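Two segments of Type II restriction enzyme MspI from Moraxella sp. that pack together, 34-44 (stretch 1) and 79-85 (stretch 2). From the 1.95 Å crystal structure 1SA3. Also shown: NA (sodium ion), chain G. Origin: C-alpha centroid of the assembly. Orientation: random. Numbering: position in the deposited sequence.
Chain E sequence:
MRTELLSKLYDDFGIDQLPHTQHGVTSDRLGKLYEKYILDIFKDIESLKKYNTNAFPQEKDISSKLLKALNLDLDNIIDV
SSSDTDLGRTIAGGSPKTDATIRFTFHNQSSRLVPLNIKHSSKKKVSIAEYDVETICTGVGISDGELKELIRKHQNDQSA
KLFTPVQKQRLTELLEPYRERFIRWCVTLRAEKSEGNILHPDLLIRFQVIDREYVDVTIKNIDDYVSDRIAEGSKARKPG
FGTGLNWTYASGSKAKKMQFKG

Stretch 1 34-44: YEKYILDIFKD
Stretch 2, residues 79-85: DVSSSDT

Residues 34-41 form the end of a helix that begins earlier in the chain, and residues 79-84 form a strand. Their axes run nearly antiparallel, at 160°, and approach to 7.7 Å. Helical geometry ends at Phe 42 (phi/psi -110/32), after which the chain turns through Lys 43 (-65/-44) to an extended Asp 44 (-157/172). The strand is strongly extended, with phi/psi near -150/155 from Asp 79 to Ser 83 and -65/149 at Asp 84. The register is set where Asp 44 CA lies 5.0 Å from Val 80 CA; from there the strand runs back along the helix until Asp 84 reaches Glu 35.

Alternation along the strand points the CA-to-CB bonds of Val 80 and Ser 82 toward the helix stretch and those of Ser 81 and Ser 83 away. Ser 82 (chi1 p, 62°) makes the one direct hydrogen bond between the stretches, donating from OG to Leu 39 O at 2.9 Å. Near the helix C-terminus carbonyls lack the usual partner four residues on, and a short hydroxyl can supply the missing donor. Where the backbones meet, two CA-H...O contacts join them: Ser 81 CA to Lys 43 O at 3.6 Å and Asp 44 CA to Val 80 O at 3.3 Å, both nearly linear at the hydrogen. Water 1 links the same region, donating to Lys 43 O (2.7 Å) and accepting from Ser 82 N (2.9 Å).

The apolar contacts are modest. Val 80 (chi1 t) places CG1 at the edge of the Phe 42 ring, 4.3 Å from CD2; the ring has chi1 m and chi2 80°. Leu 39 (m, t) starts sideways, but its end comes nearer, bringing CD2 to 3.6 Å from Ser 83 N and 3.8 Å from Ser 82 OG, so that it covers strand backbone.

At the far end, two acids meet through sodium. Glu 35 (t, t, chi3 -40°) chelates the ion with OE1 at 2.4 Å and OE2 at 2.8 Å, and Asp 84 (chi1 t, chi2 -138°) binds it through OD2 at 2.4 Å. Glu 35 OE2 and Asp 84 OD2 are only 2.8 Å apart without a hydrogen bond; the cation offsets the repulsion between the carboxylates. Waters 2 and 3 also coordinate the ion, their oxygens 2.3 and 2.4 Å from NA. Water 2 donates to Thr 85 O (2.7 Å).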

ATOM      1  N   TYR E  34      -6.238  -0.746 -12.482  1.00 15.21           N
ATOM      2  CA  TYR E  34      -5.837   0.492 -11.834  1.00 16.18           C
ATOM      3  C   TYR E  34      -4.328   0.681 -11.751  1.00 15.78           C
ATOM      4  O   TYR E  34      -3.844   1.812 -11.650  1.00 13.81           O
ATOM      5  CB  TYR E  34      -6.526   0.632 -10.474  1.00 13.52           C
ATOM      6  CG  TYR E  34      -7.934   1.156 -10.656  1.00 15.76           C
ATOM      7  CD1 TYR E  34      -9.032   0.285 -10.739  1.00 17.83           C
ATOM      8  CD2 TYR E  34      -8.156   2.514 -10.870  1.00 14.51           C
ATOM      9  CE1 TYR E  34     -10.310   0.767 -11.038  1.00 15.32           C
ATOM     10  CE2 TYR E  34      -9.417   3.005 -11.171  1.00 16.46           C
ATOM     11  CZ  TYR E  34     -10.490   2.132 -11.256  1.00 16.36           C
ATOM     12  OH  TYR E  34     -11.732   2.633 -11.579  1.00 16.49           O
ATOM     13  N   GLU E  35      -3.579  -0.414 -11.811  1.00 17.24           N
ATOM     14  CA  GLU E  35      -2.128  -0.285 -11.832  1.00 17.94           C
ATOM     15  C   GLU E  35      -1.814   0.342 -13.186  1.00 17.81           C
ATOM     16  O   GLU E  35      -1.034   1.286 -13.296  1.00 17.16           O
ATOM     17  CB  GLU E  35      -1.432  -1.642 -11.746  1.00 15.91           C
ATOM     18  CG  GLU E  35       0.083  -1.525 -11.934  1.00 17.52           C
ATOM     19  CD  GLU E  35       0.799  -2.854 -11.877  1.00 20.91           C
ATOM     20  OE1 GLU E  35       0.429  -3.691 -11.029  1.00 24.00           O
ATOM     21  OE2 GLU E  35       1.743  -3.054 -12.672  1.00 22.98           O
ATOM     22  N   LYS E  36      -2.453  -0.183 -14.224  1.00 18.67           N
ATOM     23  CA  LYS E  36      -2.237   0.301 -15.578  1.00 19.44           C
ATOM     24  C   LYS E  36      -2.666   1.758 -15.735  1.00 18.14           C
ATOM     25  O   LYS E  36      -2.081   2.501 -16.516  1.00 18.66           O
ATOM     26  CB  LYS E  36      -2.996  -0.591 -16.566  1.00 23.79           C
ATOM     27  CG  LYS E  36      -2.294  -0.788 -17.901  1.00 32.91           C
ATOM     28  CD  LYS E  36      -2.785   0.182 -18.939  1.00 33.30           C
ATOM     29  CE  LYS E  36      -2.230  -0.164 -20.317  1.00 33.43           C
ATOM     30  NZ  LYS E  36      -2.943   0.599 -21.382  1.00 26.44           N
ATOM     31  N   TYR E  37      -3.689   2.159 -14.987  1.00 17.59           N
ATOM     32  CA  TYR E  37      -4.195   3.529 -15.028  1.00 15.32           C
ATOM     33  C   TYR E  37      -3.069   4.480 -14.612  1.00 16.18           C
ATOM     34  O   TYR E  37      -2.861   5.519 -15.239  1.00 16.56           O
ATOM     35  CB  TYR E  37      -5.398   3.641 -14.087  1.00 15.72           C
ATOM     36  CG  TYR E  37      -6.192   4.936 -14.138  1.00 16.81           C
ATOM     37  CD1 TYR E  37      -6.260   5.714 -15.297  1.00 16.58           C
ATOM     38  CD2 TYR E  37      -6.929   5.344 -13.030  1.00 13.34           C
ATOM     39  CE1 TYR E  37      -7.059   6.874 -15.336  1.00 15.70           C
ATOM     40  CE2 TYR E  37      -7.712   6.471 -13.056  1.00 13.67           C
ATOM     41  CZ  TYR E  37      -7.779   7.237 -14.209  1.00 15.95           C
ATOM     42  OH  TYR E  37      -8.587   8.346 -14.204  1.00 17.61           O
ATOM     43  N   ILE E  38      -2.329   4.113 -13.567  1.00 15.19           N
ATOM     44  CA  ILE E  38      -1.213   4.941 -13.110  1.00 14.43           C
ATOM     45  C   ILE E  38      -0.091   4.919 -14.145  1.00 14.58           C
ATOM     46  O   ILE E  38       0.466   5.961 -14.477  1.00 15.95           O
ATOM     47  CB  ILE E  38      -0.646   4.447 -11.745  1.00 14.79           C
ATOM     48  CG1 ILE E  38      -1.697   4.609 -10.645  1.00 10.96           C
ATOM     49  CG2 ILE E  38       0.620   5.228 -11.371  1.00 14.26           C
ATOM     50  CD1 ILE E  38      -2.069   6.051 -10.328  1.00 12.05           C
ATOM     51  N   LEU E  39       0.233   3.734 -14.662  1.00 14.34           N
ATOM     52  CA  LEU E  39       1.298   3.606 -15.642  1.00 15.77           C
ATOM     53  C   LEU E  39       1.053   4.471 -16.879  1.00 19.20           C
ATOM     54  O   LEU E  39       1.984   5.099 -17.394  1.00 16.48           O
ATOM     55  CB  LEU E  39       1.479   2.142 -16.052  1.00 19.00           C
ATOM     56  CG  LEU E  39       1.907   1.130 -14.977  1.00 23.10           C
ATOM     57  CD1 LEU E  39       1.882  -0.269 -15.570  1.00 24.26           C
ATOM     58  CD2 LEU E  39       3.303   1.452 -14.463  1.00 24.15           C
ATOM     59  N   ASP E  40      -0.193   4.522 -17.339  1.00 17.22           N
ATOM     60  CA  ASP E  40      -0.527   5.316 -18.516  1.00 20.06           C
ATOM     61  C   ASP E  40      -0.491   6.819 -18.252  1.00 19.35           C
ATOM     62  O   ASP E  40      -0.070   7.594 -19.109  1.00 18.46           O
ATOM     63  CB  ASP E  40      -1.903   4.914 -19.057  1.00 22.33           C
ATOM     64  CG  ASP E  40      -1.870   3.598 -19.821  1.00 23.49           C
ATOM     65  OD1 ASP E  40      -0.763   3.059 -20.032  1.00 20.20           O
ATOM     66  OD2 ASP E  40      -2.954   3.110 -20.212  1.00 24.52           O
ATOM     67  N   ILE E  41      -0.934   7.238 -17.071  1.00 17.97           N
ATOM     68  CA  ILE E  41      -0.914   8.654 -16.744  1.00 18.80           C
ATOM     69  C   ILE E  41       0.538   9.145 -16.736  1.00 18.81           C
ATOM     70  O   ILE E  41       0.819  10.263 -17.171  1.00 16.75           O
ATOM     71  CB  ILE E  41      -1.576   8.926 -15.366  1.00 19.07           C
ATOM     72  CG1 ILE E  41      -3.086   8.705 -15.465  1.00 18.04           C
ATOM     73  CG2 ILE E  41      -1.275  10.353 -14.906  1.00 19.48           C
ATOM     74  CD1 ILE E  41      -3.817   8.746 -14.128  1.00 18.37           C
ATOM     75  N   PHE E  42       1.450   8.291 -16.267  1.00 16.38           N
ATOM     76  CA  PHE E  42       2.873   8.624 -16.191  1.00 15.33           C
ATOM     77  C   PHE E  42       3.731   7.855 -17.194  1.00 16.68           C
ATOM     78  O   PHE E  42       4.900   7.569 -16.930  1.00 17.59           O
ATOM     79  CB  PHE E  42       3.402   8.356 -14.770  1.00 13.16           C
ATOM     80  CG  PHE E  42       2.841   9.287 -13.729  1.00 15.20           C
ATOM     81  CD1 PHE E  42       1.576   9.074 -13.194  1.00 12.30           C
ATOM     82  CD2 PHE E  42       3.565  10.405 -13.317  1.00 14.61           C
ATOM     83  CE1 PHE E  42       1.034   9.954 -12.267  1.00 12.44           C
ATOM     84  CE2 PHE E  42       3.037  11.301 -12.385  1.00 14.16           C
ATOM     85  CZ  PHE E  42       1.766  11.078 -11.857  1.00 16.17           C
ATOM     86  N   LYS E  43       3.156   7.541 -18.348  1.00 17.67           N
ATOM     87  CA  LYS E  43       3.854   6.782 -19.383  1.00 19.40           C
ATOM     88  C   LYS E  43       5.038   7.534 -19.975  1.00 16.80           C
ATOM     89  O   LYS E  43       6.104   6.956 -20.186  1.00 21.01           O
ATOM     90  CB  LYS E  43       2.874   6.409 -20.501  1.00 20.49           C
ATOM     91  CG  LYS E  43       3.446   5.458 -21.538  1.00 28.17           C
ATOM     92  CD  LYS E  43       2.418   5.171 -22.623  1.00 32.04           C
ATOM     93  CE  LYS E  43       2.858   4.008 -23.495  1.00 37.04           C
ATOM     94  NZ  LYS E  43       3.016   2.771 -22.680  1.00 36.60           N
ATOM     95  N   ASP E  44       4.839   8.817 -20.250  1.00 16.98           N
ATOM     96  CA  ASP E  44       5.883   9.659 -20.815  1.00 20.07           C
ATOM     97  C   ASP E  44       5.606  11.119 -20.501  1.00 19.85           C
ATOM     98  O   ASP E  44       4.549  11.463 -19.978  1.00 20.83           O
ATOM     99  CB  ASP E  44       5.971   9.446 -22.328  1.00 24.59           C
ATOM    100  CG  ASP E  44       4.610   9.423 -22.988  1.00 23.32           C
ATOM    101  OD1 ASP E  44       4.383   8.528 -23.821  1.00 27.83           O
ATOM    102  OD2 ASP E  44       3.775  10.294 -22.671  1.00 24.09           O
ATOM    103  N   ASP E  79      11.562  14.601 -17.900  1.00 26.16           N
ATOM    104  CA  ASP E  79      11.144  13.368 -18.543  1.00 23.02           C
ATOM    105  C   ASP E  79      10.575  12.409 -17.514  1.00 23.64           C
ATOM    106  O   ASP E  79      10.893  12.492 -16.325  1.00 22.30           O
ATOM    107  CB  ASP E  79      12.321  12.718 -19.270  1.00 26.87           C
ATOM    108  CG  ASP E  79      11.877  11.638 -20.244  1.00 29.27           C
ATOM    109  OD1 ASP E  79      10.721  11.695 -20.710  1.00 31.48           O
ATOM    110  OD2 ASP E  79      12.685  10.744 -20.554  1.00 33.30           O
ATOM    111  N   VAL E  80       9.732  11.499 -17.981  1.00 21.65           N
ATOM    112  CA  VAL E  80       9.094  10.526 -17.111  1.00 21.85           C
ATOM    113  C   VAL E  80       8.850   9.239 -17.875  1.00 22.38           C
ATOM    114  O   VAL E  80       8.633   9.256 -19.088  1.00 20.80           O
ATOM    115  CB  VAL E  80       7.715  11.022 -16.611  1.00 27.13           C
ATOM    116  CG1 VAL E  80       7.209  10.113 -15.488  1.00 24.96           C
ATOM    117  CG2 VAL E  80       7.801  12.460 -16.143  1.00 29.49           C
ATOM    118  N   SER E  81       8.897   8.129 -17.150  1.00 20.14           N
ATOM    119  CA  SER E  81       8.640   6.806 -17.700  1.00 19.94           C
ATOM    120  C   SER E  81       8.140   5.954 -16.538  1.00 19.36           C
ATOM    121  O   SER E  81       8.381   6.280 -15.371  1.00 19.58           O
ATOM    122  CB  SER E  81       9.909   6.192 -18.289  1.00 20.59           C
ATOM    123  OG  SER E  81      10.856   5.918 -17.283  1.00 23.32           O
ATOM    124  N   SER E  82       7.447   4.870 -16.848  1.00 16.60           N
ATOM    125  CA  SER E  82       6.909   4.006 -15.805  1.00 19.13           C
ATOM    126  C   SER E  82       6.836   2.571 -16.286  1.00 19.36           C
ATOM    127  O   SER E  82       6.850   2.310 -17.489  1.00 19.66           O
ATOM    128  CB  SER E  82       5.509   4.479 -15.408  1.00 17.04           C
ATOM    129  OG  SER E  82       4.621   4.398 -16.512  1.00 20.39           O
ATOM    130  N   SER E  83       6.748   1.636 -15.350  1.00 18.10           N
ATOM    131  CA  SER E  83       6.668   0.239 -15.720  1.00 19.32           C
ATOM    132  C   SER E  83       6.244  -0.660 -14.574  1.00 18.38           C
ATOM    133  O   SER E  83       6.442  -0.339 -13.398  1.00 14.93           O
ATOM    134  CB  SER E  83       8.021  -0.247 -16.243  1.00 22.30           C
ATOM    135  OG  SER E  83       8.949  -0.403 -15.182  1.00 24.64           O
ATOM    136  N   ASP E  84       5.648  -1.787 -14.947  1.00 17.44           N
ATOM    137  CA  ASP E  84       5.222  -2.805 -14.007  1.00 18.16           C
ATOM    138  C   ASP E  84       6.511  -3.339 -13.388  1.00 19.17           C
ATOM    139  O   ASP E  84       7.553  -3.346 -14.039  1.00 19.33           O
ATOM    140  CB  ASP E  84       4.511  -3.931 -14.757  1.00 18.46           C
ATOM    141  CG  ASP E  84       4.202  -5.122 -13.870  1.00 24.72           C
ATOM    142  OD1 ASP E  84       4.387  -6.267 -14.331  1.00 28.65           O
ATOM    143  OD2 ASP E  84       3.769  -4.921 -12.717  1.00 23.71           O
ATOM    144  N   THR E  85       6.448  -3.776 -12.140  1.00 17.58           N
ATOM    145  CA  THR E  85       7.631  -4.309 -11.480  1.00 18.91           C
ATOM    146  C   THR E  85       7.487  -5.803 -11.284  1.00 22.47           C
ATOM    147  O   THR E  85       6.540  -6.274 -10.657  1.00 23.25           O
ATOM    148  CB  THR E  85       7.856  -3.647 -10.105  1.00 17.95           C
ATOM    149  OG1 THR E  85       8.072  -2.246 -10.291  1.00 17.81           O
ATOM    150  CG2 THR E  85       9.075  -4.252  -9.401  1.00 19.21           C
TER
HETATM  151 NA    NA G 401       2.332  -5.056 -10.862  1.00 29.81          NA
HETATM  152  O   HOH W   1       6.797   4.375 -19.581  1.00 21.86           O
HETATM  153  O   HOH W   2       3.960  -6.457 -10.074  1.00 31.65           O
HETATM  154  O   HOH W   3       1.153  -5.809  -8.909  1.00 40.47           O